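Local coordinates for protein putative oxidoreductase (Magnetospirillum magnetotacticum, PDB 3C1A) that is a putative oxidoreductase of the GFO/IDH/MocA family that probably binds a nicotinamide dinucleotide cofactor in its Rossmann-fold domain, at residues V180-S194 with D208-I222. Sequence-based numbering, arbitrary orientation.
Sequences VLDLMGRDPDSTSAS and DVTLTLAFSTVEAHI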
loop_
_atom_site.group_PDB
_atom_site.type_symbol
_atom_site.label_atom_id
_atom_site.label_comp_id
_atom_site.label_asym_id
_atom_site.label_seq_id
_atom_site.Cartn_x
_atom_site.Cartn_y
_atom_site.Cartn_z
ATOM N N VAL A 180 -1.189 3.055 -9.910
ATOM C CA VAL A 180 -1.158 3.886 -11.115
ATOM C C VAL A 180 0.231 4.499 -11.388
ATOM O O VAL A 180 0.770 4.344 -12.482
ATOM C CB VAL A 180 -2.269 4.932 -11.094
ATOM C CG1 VAL A 180 -2.208 5.795 -12.327
ATOM C CG2 VAL A 180 -3.669 4.246 -11.061
ATOM N N LEU A 181 0.831 5.128 -10.385
ATOM C CA LEU A 181 2.211 5.628 -10.492
ATOM C C LEU A 181 3.242 4.539 -10.795
ATOM O O LEU A 181 4.169 4.766 -11.595
ATOM C CB LEU A 181 2.624 6.411 -9.258
ATOM C CG LEU A 181 1.804 7.622 -8.777
ATOM C CD1 LEU A 181 2.448 8.316 -7.540
ATOM C CD2 LEU A 181 1.572 8.649 -9.862
ATOM N N ASP A 182 3.090 3.369 -10.202
ATOM C CA ASP A 182 3.971 2.229 -10.500
ATOM C C ASP A 182 3.850 1.758 -11.961
ATOM O O ASP A 182 4.863 1.562 -12.651
ATOM C CB ASP A 182 3.728 1.063 -9.567
ATOM C CG ASP A 182 4.711 -0.057 -9.803
ATOM O OD1 ASP A 182 5.940 0.189 -9.692
ATOM O OD2 ASP A 182 4.248 -1.175 -10.099
ATOM N N LEU A 183 2.620 1.641 -12.442
ATOM C CA LEU A 183 2.332 1.365 -13.863
ATOM C C LEU A 183 2.888 2.392 -14.820
ATOM O O LEU A 183 3.485 2.021 -15.828
ATOM C CB LEU A 183 0.818 1.272 -14.087
ATOM C CG LEU A 183 0.257 0.963 -15.493
ATOM C CD1 LEU A 183 0.795 -0.378 -15.971
ATOM C CD2 LEU A 183 -1.298 0.982 -15.575
HETATM N N MSE A 184 2.650 3.673 -14.559
HETATM C CA MSE A 184 2.926 4.728 -15.550
HETATM C C MSE A 184 4.378 5.181 -15.548
HETATM O O MSE A 184 4.820 5.729 -16.522
HETATM C CB MSE A 184 2.030 5.946 -15.365
HETATM C CG MSE A 184 0.545 5.703 -15.539
HETATM SE SE MSE A 184 0.028 4.843 -17.209
HETATM C CE MSE A 184 -0.110 6.459 -18.312
ATOM N N GLY A 185 5.104 4.987 -14.452
ATOM C CA GLY A 185 6.529 5.323 -14.392
ATOM C C GLY A 185 6.842 6.798 -14.274
ATOM O O GLY A 185 7.980 7.208 -14.466
ATOM N N ARG A 186 5.838 7.592 -13.951
ATOM C CA ARG A 186 5.979 9.032 -13.920
ATOM C C ARG A 186 4.850 9.608 -13.123
ATOM O O ARG A 186 3.904 8.904 -12.773
ATOM C CB ARG A 186 5.936 9.616 -15.339
ATOM C CG ARG A 186 4.775 9.110 -16.166
ATOM C CD ARG A 186 4.481 9.960 -17.407
ATOM N NE ARG A 186 3.875 11.214 -16.999
ATOM C CZ ARG A 186 3.228 12.069 -17.775
ATOM N NH1 ARG A 186 3.062 11.860 -19.085
ATOM N NH2 ARG A 186 2.733 13.157 -17.214
ATOM N N ASP A 187 4.909 10.906 -12.886
ATOM C CA ASP A 187 3.861 11.590 -12.168
ATOM C C ASP A 187 2.808 12.181 -13.121
ATOM O O ASP A 187 3.093 12.511 -14.254
ATOM C CB ASP A 187 4.459 12.714 -11.323
ATOM C CG ASP A 187 5.144 12.206 -10.062
ATOM O OD1 ASP A 187 4.880 11.063 -9.620
ATOM O OD2 ASP A 187 5.961 12.971 -9.510
ATOM N N PRO A 188 1.583 12.356 -12.641
ATOM C CA PRO A 188 0.567 12.935 -13.519
ATOM C C PRO A 188 0.775 14.416 -13.866
ATOM O O PRO A 188 1.325 15.176 -13.070
ATOM C CB PRO A 188 -0.744 12.711 -12.742
ATOM C CG PRO A 188 -0.315 12.543 -11.301
ATOM C CD PRO A 188 1.048 11.935 -11.335
ATOM N N ASP A 189 0.335 14.786 -15.065
ATOM C CA ASP A 189 0.272 16.185 -15.517
ATOM C C ASP A 189 -0.806 16.909 -14.771
ATOM O O ASP A 189 -0.709 18.095 -14.564
ATOM C CB ASP A 189 -0.125 16.272 -17.001
ATOM C CG ASP A 189 0.794 15.520 -17.875
ATOM O OD1 ASP A 189 1.995 15.840 -17.877
ATOM O OD2 ASP A 189 0.330 14.584 -18.546
ATOM N N SER A 190 -1.893 16.192 -14.466
ATOM C CA SER A 190 -2.959 16.737 -13.629
ATOM C C SER A 190 -3.653 15.678 -12.786
ATOM O O SER A 190 -3.696 14.483 -13.137
ATOM C CB SER A 190 -3.993 17.475 -14.476
ATOM O OG SER A 190 -4.581 16.583 -15.377
ATOM N N THR A 191 -4.207 16.164 -11.674
ATOM C CA THR A 191 -4.892 15.359 -10.675
ATOM C C THR A 191 -6.098 16.158 -10.185
ATOM O O THR A 191 -5.966 17.344 -9.846
ATOM C CB THR A 191 -3.998 15.129 -9.461
ATOM O OG1 THR A 191 -2.697 14.754 -9.896
ATOM C CG2 THR A 191 -4.559 14.042 -8.599
ATOM N N SER A 192 -7.259 15.533 -10.205
ATOM C CA SER A 192 -8.484 16.107 -9.648
ATOM C C SER A 192 -9.375 15.022 -9.085
ATOM O O SER A 192 -9.253 13.865 -9.442
ATOM C CB SER A 192 -9.239 16.891 -10.711
ATOM O OG SER A 192 -9.639 16.060 -11.777
ATOM N N ALA A 193 -10.260 15.408 -8.182
ATOM C CA ALA A 193 -11.174 14.470 -7.537
ATOM C C ALA A 193 -12.595 14.984 -7.711
ATOM O O ALA A 193 -12.853 16.193 -7.603
ATOM C CB ALA A 193 -10.842 14.309 -6.068
ATOM N N SER A 194 -13.490 14.067 -8.013
ATOM C CA SER A 194 -14.888 14.380 -8.253
ATOM C C SER A 194 -15.766 13.476 -7.420
ATOM O O SER A 194 -15.761 12.242 -7.583
ATOM C CB SER A 194 -15.243 14.234 -9.724
ATOM O OG SER A 194 -16.518 14.804 -9.983
ATOM N N ASP A 208 -18.722 8.497 -2.445
ATOM C CA ASP A 208 -18.362 7.959 -3.756
ATOM C C ASP A 208 -17.538 9.019 -4.467
ATOM O O ASP A 208 -18.092 10.040 -4.834
ATOM C CB ASP A 208 -19.643 7.704 -4.550
ATOM C CG ASP A 208 -19.420 6.917 -5.859
ATOM O OD1 ASP A 208 -18.251 6.659 -6.248
ATOM O OD2 ASP A 208 -20.452 6.586 -6.538
ATOM N N VAL A 209 -16.230 8.765 -4.663
ATOM C CA VAL A 209 -15.343 9.728 -5.296
ATOM C C VAL A 209 -14.591 9.028 -6.420
ATOM O O VAL A 209 -14.328 7.823 -6.360
ATOM C CB VAL A 209 -14.370 10.384 -4.314
ATOM C CG1 VAL A 209 -13.446 9.333 -3.690
ATOM C CG2 VAL A 209 -13.553 11.492 -4.992
ATOM N N THR A 210 -14.372 9.768 -7.500
ATOM C CA THR A 210 -13.462 9.339 -8.546
ATOM C C THR A 210 -12.284 10.308 -8.662
ATOM O O THR A 210 -12.490 11.522 -8.818
ATOM C CB THR A 210 -14.168 9.134 -9.895
ATOM O OG1 THR A 210 -14.998 7.958 -9.789
ATOM C CG2 THR A 210 -13.104 8.898 -11.000
ATOM N N LEU A 211 -11.067 9.762 -8.564
ATOM C CA LEU A 211 -9.831 10.499 -8.822
ATOM C C LEU A 211 -9.428 10.344 -10.278
ATOM O O LEU A 211 -9.365 9.235 -10.777
ATOM C CB LEU A 211 -8.673 10.030 -7.929
ATOM C CG LEU A 211 -8.942 9.965 -6.428
ATOM C CD1 LEU A 211 -7.651 9.700 -5.723
ATOM C CD2 LEU A 211 -9.608 11.239 -5.912
ATOM N N THR A 212 -9.168 11.464 -10.946
ATOM C CA THR A 212 -8.636 11.439 -12.311
ATOM C C THR A 212 -7.217 11.969 -12.328
ATOM O O THR A 212 -6.968 13.096 -11.904
ATOM C CB THR A 212 -9.485 12.254 -13.310
ATOM O OG1 THR A 212 -10.868 11.922 -13.160
ATOM C CG2 THR A 212 -9.048 11.931 -14.758
ATOM N N LEU A 213 -6.313 11.138 -12.839
ATOM C CA LEU A 213 -4.882 11.428 -12.969
ATOM C C LEU A 213 -4.556 11.363 -14.444
ATOM O O LEU A 213 -4.778 10.329 -15.068
ATOM C CB LEU A 213 -4.049 10.363 -12.235
ATOM C CG LEU A 213 -3.971 10.380 -10.692
ATOM C CD1 LEU A 213 -5.334 10.402 -10.048
ATOM C CD2 LEU A 213 -3.146 9.197 -10.162
ATOM N N ALA A 214 -4.078 12.474 -15.014
ATOM C CA ALA A 214 -3.760 12.540 -16.446
ATOM C C ALA A 214 -2.269 12.393 -16.717
ATOM O O ALA A 214 -1.414 13.017 -16.070
ATOM C CB ALA A 214 -4.308 13.859 -17.068
ATOM N N PHE A 215 -1.960 11.544 -17.683
ATOM C CA PHE A 215 -0.591 11.274 -18.101
ATOM C C PHE A 215 -0.539 11.494 -19.600
ATOM O O PHE A 215 -0.750 10.584 -20.380
ATOM C CB PHE A 215 -0.225 9.847 -17.806
ATOM C CG PHE A 215 -0.284 9.499 -16.361
ATOM C CD1 PHE A 215 -1.466 9.052 -15.787
ATOM C CD2 PHE A 215 0.865 9.559 -15.584
ATOM C CE1 PHE A 215 -1.530 8.723 -14.452
ATOM C CE2 PHE A 215 0.820 9.210 -14.246
ATOM C CZ PHE A 215 -0.391 8.791 -13.677
ATOM N N SER A 216 -0.253 12.730 -19.959
ATOM C CA SER A 216 -0.411 13.251 -21.306
ATOM C C SER A 216 -1.794 12.892 -21.828
ATOM O O SER A 216 -2.791 13.434 -21.312
ATOM C CB SER A 216 0.739 12.795 -22.187
ATOM O OG SER A 216 1.939 13.365 -21.691
ATOM N N THR A 217 -1.881 11.972 -22.792
ATOM C CA THR A 217 -3.171 11.630 -23.396
ATOM C C THR A 217 -3.898 10.440 -22.728
ATOM O O THR A 217 -4.946 9.985 -23.226
ATOM C CB THR A 217 -3.003 11.310 -24.891
ATOM O OG1 THR A 217 -2.198 10.128 -25.040
ATOM C CG2 THR A 217 -2.355 12.497 -25.621
ATOM N N VAL A 218 -3.368 9.948 -21.607
ATOM C CA VAL A 218 -3.886 8.732 -20.987
ATOM C C VAL A 218 -4.413 9.146 -19.620
ATOM O O VAL A 218 -3.688 9.805 -18.866
ATOM C CB VAL A 218 -2.765 7.673 -20.811
ATOM C CG1 VAL A 218 -3.245 6.464 -20.001
ATOM C CG2 VAL A 218 -2.207 7.244 -22.144
ATOM N N GLU A 219 -5.657 8.782 -19.310
ATOM C CA GLU A 219 -6.217 9.052 -17.977
ATOM C C GLU A 219 -6.388 7.787 -17.190
ATOM O O GLU A 219 -6.710 6.739 -17.755
ATOM C CB GLU A 219 -7.562 9.752 -18.061
ATOM C CG GLU A 219 -7.447 11.179 -18.487
ATOM C CD GLU A 219 -8.717 11.941 -18.307
ATOM O OE1 GLU A 219 -9.794 11.309 -18.305
ATOM O OE2 GLU A 219 -8.631 13.180 -18.151
ATOM N N ALA A 220 -6.145 7.908 -15.883
ATOM C CA ALA A 220 -6.408 6.869 -14.887
ATOM C C ALA A 220 -7.547 7.399 -14.062
ATOM O O ALA A 220 -7.491 8.547 -13.592
ATOM C CB ALA A 220 -5.186 6.612 -13.999
ATOM N N HIS A 221 -8.617 6.630 -13.959
ATOM C CA HIS A 221 -9.786 6.962 -13.121
ATOM C C HIS A 221 -9.871 5.950 -11.975
ATOM O O HIS A 221 -10.001 4.723 -12.171
ATOM C CB HIS A 221 -11.106 6.949 -13.893
ATOM C CG HIS A 221 -11.142 7.885 -15.068
ATOM N ND1 HIS A 221 -11.289 7.442 -16.362
ATOM C CD2 HIS A 221 -11.055 9.234 -15.146
ATOM C CE1 HIS A 221 -11.283 8.472 -17.188
ATOM N NE2 HIS A 221 -11.149 9.573 -16.476
ATOM N N ILE A 222 -9.792 6.474 -10.770
ATOM C CA ILE A 222 -9.768 5.661 -9.570
ATOM C C ILE A 222 -11.027 5.910 -8.774
ATOM O O ILE A 222 -11.180 6.977 -8.205
ATOM C CB ILE A 222 -8.563 6.049 -8.697
ATOM C CG1 ILE A 222 -7.244 5.721 -9.418
ATOM C CG2 ILE A 222 -8.663 5.491 -7.260
ATOM C CD1 ILE A 222 -5.981 6.343 -8.693
HETATM O O HOH W 1 -7.201 15.942 -17.476
HETATM O O HOH W 2 -6.944 15.493 -13.604
#
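V180, on the last turns of helix 168-184, sets CG1 against the methyl of A220, 3.5 Å from its CB, and also meets the CE1 side of the F215 ring. With CG1 anti to the backbone N (chi1 179°), its other branch, CG2, is left to meet I222 CD1 tip to tip. One turn on, selenomethionine M184 lays CG over the middle of the F215 ring, 3.6 Å from the centroid; bends at chi2 and chi3 hold SE farther above the same face, a Met-aromatic contact at 4.8 Å, and curl CE back to F215 CB and V218 CG1. G185, with positive phi, is the first residue past the helix. R186 then runs past the ring, its guanidinium plane turned 77° from it. NE and NH2 both hold the carbonyl oxygen of D187, while R186 NH1 bonds S216 OG in the guanidinium plane at 3.2 Å. P188 lies over the ring face opposite M184, its CB offset toward the rim. D189 N donates to A214 O, and D189 OD1 makes a salt bridge, weak as a hydrogen bond, with R186 NH2. D189 and S190 both face A214, a classic beta bulge, beyond which strand 190-201, outermost in the mixed sheet of the GFO/IDH/MocA C-terminal domain, forms a hairpin with 204-215. S190 O accepts from A214 N, and S192 and S194 exchange paired backbone bonds with T212 and T210. A water donates to T212 O and bridges to S190 OG. On the face carrying T191 and L213, A193 CB presses on L211 CD2 at 3.3 Å, tight for two carbons, while T191 also touches helix 301-314. The chemistry thus divides: apolar contacts on both faces of F215 pack the helix on the sheet, whereas R186 NH1 and D189 N tie the loop to S216 and A214, and the arginine probably favours an ionised D189.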